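Local coordinates for protein adhesin (Neisseria meningitidis, PDB 5MY7) that inhibits lysozyme and probably also acts as an adhesin of the meningococcus, at residues A[68-82]-A[85-97]. Sequence-based numbering, arbitrary orientation.
Sequences VQMPVNLDKSDNVET and GKEGGYVLGTGVM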
loop_
_atom_site.group_PDB
_atom_site.type_symbol
_atom_site.label_atom_id
_atom_site.label_comp_id
_atom_site.label_asym_id
_atom_site.label_seq_id
_atom_site.Cartn_x
_atom_site.Cartn_y
_atom_site.Cartn_z
ATOM N N VAL A 68 -2.720 -8.559 -5.858
ATOM C CA VAL A 68 -1.222 -8.431 -5.731
ATOM C C VAL A 68 -0.865 -8.223 -4.266
ATOM O O VAL A 68 -1.143 -7.145 -3.718
ATOM C CB VAL A 68 -0.716 -7.277 -6.624
ATOM C CG1 VAL A 68 0.809 -7.088 -6.506
ATOM C CG2 VAL A 68 -1.147 -7.525 -8.095
ATOM N N GLN A 69 -0.303 -9.264 -3.628
ATOM C CA GLN A 69 0.044 -9.171 -2.190
ATOM C C GLN A 69 1.511 -8.721 -2.018
ATOM O O GLN A 69 2.426 -9.324 -2.570
ATOM C CB GLN A 69 -0.222 -10.509 -1.431
ATOM C CG GLN A 69 -0.008 -10.316 0.093
ATOM C CD GLN A 69 -0.595 -11.354 1.007
ATOM O OE1 GLN A 69 -1.671 -11.905 0.765
ATOM N NE2 GLN A 69 0.094 -11.599 2.101
ATOM N N MET A 70 1.691 -7.629 -1.310
ATOM C CA MET A 70 3.027 -7.011 -1.083
ATOM C C MET A 70 3.390 -7.066 0.411
ATOM O O MET A 70 2.759 -6.385 1.242
ATOM C CB MET A 70 2.968 -5.556 -1.564
ATOM C CG MET A 70 2.659 -5.400 -3.063
ATOM S SD MET A 70 2.295 -3.699 -3.592
ATOM C CE MET A 70 0.558 -3.710 -3.168
ATOM N N PRO A 71 4.364 -7.926 0.787
ATOM C CA PRO A 71 4.729 -8.010 2.213
ATOM C C PRO A 71 5.359 -6.711 2.736
ATOM O O PRO A 71 6.094 -6.065 1.975
ATOM C CB PRO A 71 5.819 -9.090 2.242
ATOM C CG PRO A 71 6.397 -9.065 0.870
ATOM C CD PRO A 71 5.217 -8.798 -0.030
ATOM N N VAL A 72 5.155 -6.369 4.002
ATOM C CA VAL A 72 5.794 -5.169 4.566
ATOM C C VAL A 72 7.327 -5.300 4.408
ATOM O O VAL A 72 7.908 -6.405 4.570
ATOM C CB VAL A 72 5.352 -4.894 6.002
ATOM C CG1 VAL A 72 5.897 -5.951 6.973
ATOM C CG2 VAL A 72 5.691 -3.471 6.455
ATOM N N ASN A 73 7.950 -4.176 4.079
ATOM C CA ASN A 73 9.386 -4.144 3.877
ATOM C C ASN A 73 10.002 -3.361 5.052
ATOM O O ASN A 73 10.076 -2.119 5.042
ATOM C CB ASN A 73 9.710 -3.523 2.515
ATOM C CG ASN A 73 11.163 -3.684 2.152
ATOM O OD1 ASN A 73 12.050 -3.592 3.024
ATOM N ND2 ASN A 73 11.414 -3.961 0.908
ATOM N N LEU A 74 10.449 -4.101 6.057
ATOM C CA LEU A 74 10.959 -3.440 7.269
ATOM C C LEU A 74 12.264 -2.713 7.028
ATOM O O LEU A 74 12.513 -1.635 7.649
ATOM C CB LEU A 74 11.134 -4.424 8.436
ATOM C CG LEU A 74 9.879 -5.156 8.861
ATOM C CD1 LEU A 74 10.208 -6.197 9.930
ATOM C CD2 LEU A 74 8.822 -4.179 9.333
ATOM N N ASP A 75 13.114 -3.246 6.138
ATOM C CA ASP A 75 14.442 -2.602 5.858
ATOM C C ASP A 75 14.320 -1.226 5.238
ATOM O O ASP A 75 15.170 -0.362 5.472
ATOM C CB ASP A 75 15.234 -3.469 4.884
ATOM C CG ASP A 75 15.784 -4.714 5.511
ATOM O OD1 ASP A 75 15.620 -4.940 6.736
ATOM O OD2 ASP A 75 16.440 -5.469 4.743
ATOM N N LYS A 76 13.247 -1.016 4.458
ATOM C CA LYS A 76 13.054 0.242 3.710
ATOM C C LYS A 76 12.135 1.244 4.361
ATOM O O LYS A 76 12.090 2.394 3.898
ATOM C CB LYS A 76 12.615 0.008 2.259
ATOM C CG LYS A 76 13.529 -0.871 1.473
ATOM C CD LYS A 76 14.960 -0.332 1.408
ATOM C CE LYS A 76 15.277 0.319 0.118
ATOM N NZ LYS A 76 15.781 -0.710 -0.796
ATOM N N SER A 77 11.394 0.806 5.393
ATOM C CA SER A 77 10.473 1.644 6.137
ATOM C C SER A 77 11.197 2.502 7.166
ATOM O O SER A 77 12.218 2.091 7.725
ATOM C CB SER A 77 9.398 0.766 6.783
ATOM O OG SER A 77 8.587 0.095 5.785
ATOM N N ASP A 78 10.660 3.702 7.418
ATOM C CA ASP A 78 11.332 4.654 8.323
ATOM C C ASP A 78 10.324 5.334 9.235
ATOM O O ASP A 78 9.179 4.854 9.325
ATOM C CB ASP A 78 12.274 5.617 7.554
ATOM C CG ASP A 78 11.548 6.545 6.583
ATOM O OD1 ASP A 78 10.406 6.934 6.876
ATOM O OD2 ASP A 78 12.127 6.884 5.517
ATOM N N ASN A 79 10.740 6.399 9.928
ATOM C CA ASN A 79 9.877 7.058 10.913
ATOM C C ASN A 79 8.667 7.776 10.281
ATOM O O ASN A 79 7.696 8.058 11.000
ATOM C CB ASN A 79 10.687 8.002 11.867
ATOM C CG ASN A 79 11.432 9.134 11.129
ATOM O OD1 ASN A 79 11.954 8.927 10.016
ATOM N ND2 ASN A 79 11.506 10.327 11.752
ATOM N N VAL A 80 8.729 8.108 8.978
ATOM C CA VAL A 80 7.626 8.838 8.268
ATOM C C VAL A 80 6.922 7.993 7.210
ATOM O O VAL A 80 5.807 8.361 6.833
ATOM C CB VAL A 80 8.058 10.222 7.669
ATOM C CG1 VAL A 80 8.603 11.110 8.765
ATOM C CG2 VAL A 80 9.069 10.090 6.542
ATOM N N GLU A 81 7.555 6.947 6.670
ATOM C CA GLU A 81 7.033 6.241 5.480
ATOM C C GLU A 81 7.106 4.722 5.692
ATOM O O GLU A 81 8.120 4.195 6.193
ATOM C CB GLU A 81 7.906 6.550 4.282
ATOM C CG GLU A 81 7.292 6.442 2.904
ATOM C CD GLU A 81 8.043 7.322 1.886
ATOM O OE1 GLU A 81 9.108 7.893 2.237
ATOM O OE2 GLU A 81 7.544 7.459 0.754
ATOM N N THR A 82 6.025 4.029 5.375
ATOM C CA THR A 82 6.012 2.564 5.321
ATOM C C THR A 82 6.010 2.112 3.846
ATOM O O THR A 82 5.216 2.639 3.047
ATOM C CB THR A 82 4.784 1.958 6.057
ATOM O OG1 THR A 82 4.662 2.509 7.397
ATOM C CG2 THR A 82 4.864 0.443 6.158
ATOM N N GLY A 85 6.443 -4.545 -0.415
ATOM C CA GLY A 85 6.882 -5.119 -1.692
ATOM C C GLY A 85 8.370 -5.371 -1.736
ATOM O O GLY A 85 9.102 -4.979 -0.834
ATOM N N LYS A 86 8.776 -6.064 -2.787
ATOM C CA LYS A 86 10.158 -6.505 -2.981
ATOM C C LYS A 86 10.678 -6.082 -4.366
ATOM O O LYS A 86 9.876 -5.806 -5.261
ATOM C CB LYS A 86 10.294 -8.018 -2.717
ATOM C CG LYS A 86 9.626 -8.957 -3.704
ATOM C CD LYS A 86 9.590 -10.424 -3.192
ATOM C CE LYS A 86 8.430 -11.244 -3.772
ATOM N NZ LYS A 86 8.314 -11.189 -5.267
ATOM N N GLU A 87 12.011 -6.076 -4.550
ATOM C CA GLU A 87 12.586 -5.699 -5.851
ATOM C C GLU A 87 12.081 -6.614 -6.923
ATOM O O GLU A 87 12.151 -7.842 -6.782
ATOM C CB GLU A 87 14.126 -5.758 -5.872
ATOM C CG GLU A 87 14.782 -5.390 -7.252
ATOM C CD GLU A 87 14.373 -4.013 -7.855
ATOM O OE1 GLU A 87 14.280 -3.136 -7.055
ATOM O OE2 GLU A 87 14.184 -3.734 -9.115
ATOM N N GLY A 88 11.599 -6.024 -8.006
ATOM C CA GLY A 88 10.982 -6.782 -9.101
ATOM C C GLY A 88 9.481 -6.932 -9.104
ATOM O O GLY A 88 8.901 -7.382 -10.117
ATOM N N GLY A 89 8.860 -6.607 -7.979
ATOM C CA GLY A 89 7.429 -6.578 -7.851
ATOM C C GLY A 89 6.862 -5.143 -7.777
ATOM O O GLY A 89 7.559 -4.115 -7.863
ATOM N N TYR A 90 5.553 -5.084 -7.564
ATOM C CA TYR A 90 4.883 -3.814 -7.245
ATOM C C TYR A 90 5.328 -3.351 -5.851
ATOM O O TYR A 90 5.515 -4.189 -4.928
ATOM C CB TYR A 90 3.334 -3.946 -7.306
ATOM C CG TYR A 90 2.797 -4.017 -8.738
ATOM C CD1 TYR A 90 2.701 -5.239 -9.409
ATOM C CD2 TYR A 90 2.341 -2.883 -9.390
ATOM C CE1 TYR A 90 2.219 -5.298 -10.707
ATOM C CE2 TYR A 90 1.851 -2.932 -10.690
ATOM C CZ TYR A 90 1.790 -4.148 -11.349
ATOM O OH TYR A 90 1.297 -4.227 -12.640
ATOM N N VAL A 91 5.383 -2.019 -5.660
ATOM C CA VAL A 91 5.790 -1.426 -4.377
ATOM C C VAL A 91 4.806 -0.332 -3.965
ATOM O O VAL A 91 4.579 0.645 -4.733
ATOM C CB VAL A 91 7.237 -0.853 -4.466
ATOM C CG1 VAL A 91 7.630 -0.125 -3.172
ATOM C CG2 VAL A 91 8.241 -1.982 -4.759
ATOM N N LEU A 92 4.245 -0.478 -2.765
ATOM C CA LEU A 92 3.314 0.504 -2.192
ATOM C C LEU A 92 4.013 1.345 -1.120
ATOM O O LEU A 92 4.634 0.778 -0.211
ATOM C CB LEU A 92 2.050 -0.171 -1.662
ATOM C CG LEU A 92 0.883 0.738 -1.166
ATOM C CD1 LEU A 92 -0.438 -0.012 -1.295
ATOM C CD2 LEU A 92 1.005 1.266 0.259
ATOM N N GLY A 93 3.893 2.678 -1.213
ATOM C CA GLY A 93 4.417 3.586 -0.191
ATOM C C GLY A 93 3.305 4.435 0.457
ATOM O O GLY A 93 2.357 4.901 -0.246
ATOM N N THR A 94 3.359 4.547 1.780
ATOM C CA THR A 94 2.357 5.270 2.582
ATOM C C THR A 94 2.986 5.855 3.838
ATOM O O THR A 94 4.220 5.862 3.957
ATOM C CB THR A 94 1.146 4.370 2.885
ATOM O OG1 THR A 94 0.061 5.172 3.424
ATOM C CG2 THR A 94 1.484 3.238 3.820
ATOM N N GLY A 95 2.169 6.416 4.728
ATOM C CA GLY A 95 2.647 6.906 6.005
ATOM C C GLY A 95 2.801 5.825 7.062
ATOM O O GLY A 95 3.053 4.640 6.767
ATOM N N VAL A 96 2.743 6.244 8.313
ATOM C CA VAL A 96 2.775 5.321 9.429
ATOM C C VAL A 96 1.363 4.725 9.598
ATOM O O VAL A 96 0.361 5.454 9.610
ATOM C CB VAL A 96 3.301 5.962 10.719
ATOM C CG1 VAL A 96 3.432 4.883 11.801
ATOM C CG2 VAL A 96 4.658 6.601 10.470
ATOM N N MET A 97 1.313 3.396 9.699
ATOM C CA MET A 97 0.054 2.618 9.683
ATOM C C MET A 97 -0.183 1.933 11.015
ATOM O O MET A 97 0.548 1.040 11.384
ATOM C CB MET A 97 0.129 1.567 8.572
ATOM C CG MET A 97 0.335 2.138 7.186
ATOM S SD MET A 97 -1.037 3.174 6.615
ATOM C CE MET A 97 -2.076 1.994 5.779
#
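Thr82 and Thr94 face each other as an antiparallel hydrogen-bonded pair, a worked example of how a side-chain hydroxyl can reinforce a short edge strand. Thr82 N gives its stronger bond to Thr94 O (2.9 Å), and Thr94 N returns one to Thr82 O. The hydroxyl adds a third tie: with OG1 set beside its own backbone N (chi1 -51°), Thr82 donates to Gly95 O, the OG1 to O distance being 2.7 Å. Gly95 O also takes a weak bond from Thr82 N, so one carbonyl just beyond strand 91-94 is gripped twice by one residue. Close by, Glu81 CA lies 3.2 Å from Thr94 O in a CA-H...O contact.

At the other end, Gly85 is held through both of its backbone polar atoms. Its N donates to Pro71 O at 161°, and its O accepts from Asn73 ND2 over 3.1 Å. Asn73 OD1 receives Lys76 N in an Asx motif, so both ends of the amide are engaged, which limits its rotation. Alongside, Met70 lays SD 3.5 Å from Tyr90 O and close to CB of Tyr90 and of Leu92, and the bend at chi3 (-84°) brings its CE to 4.1 Å from Leu92 CB. Val68 CG1 comes obliquely to the Tyr90 ring, 3.9 Å from CD1.

Further out, in the loop just before Thr82, Asp78 OD1 accepts Val80 N in an Asx turn and, from the opposite face of its carboxylate, Glu81 N in an Asx motif. Ser77 OG donates to Asn73 O and is also hydrogen-bonded to Phe83 N, while Tyr84 packs on both Met70 and Leu92, and Ile107 and Ile109 also meet Leu92. Together these contacts join strand 66-71, the edge of one four-stranded antiparallel sheet, to the hairpin of strands 82-84 and 91-94 that opens the second, within the all-beta ACP-like domain of the MliC/ACP clan.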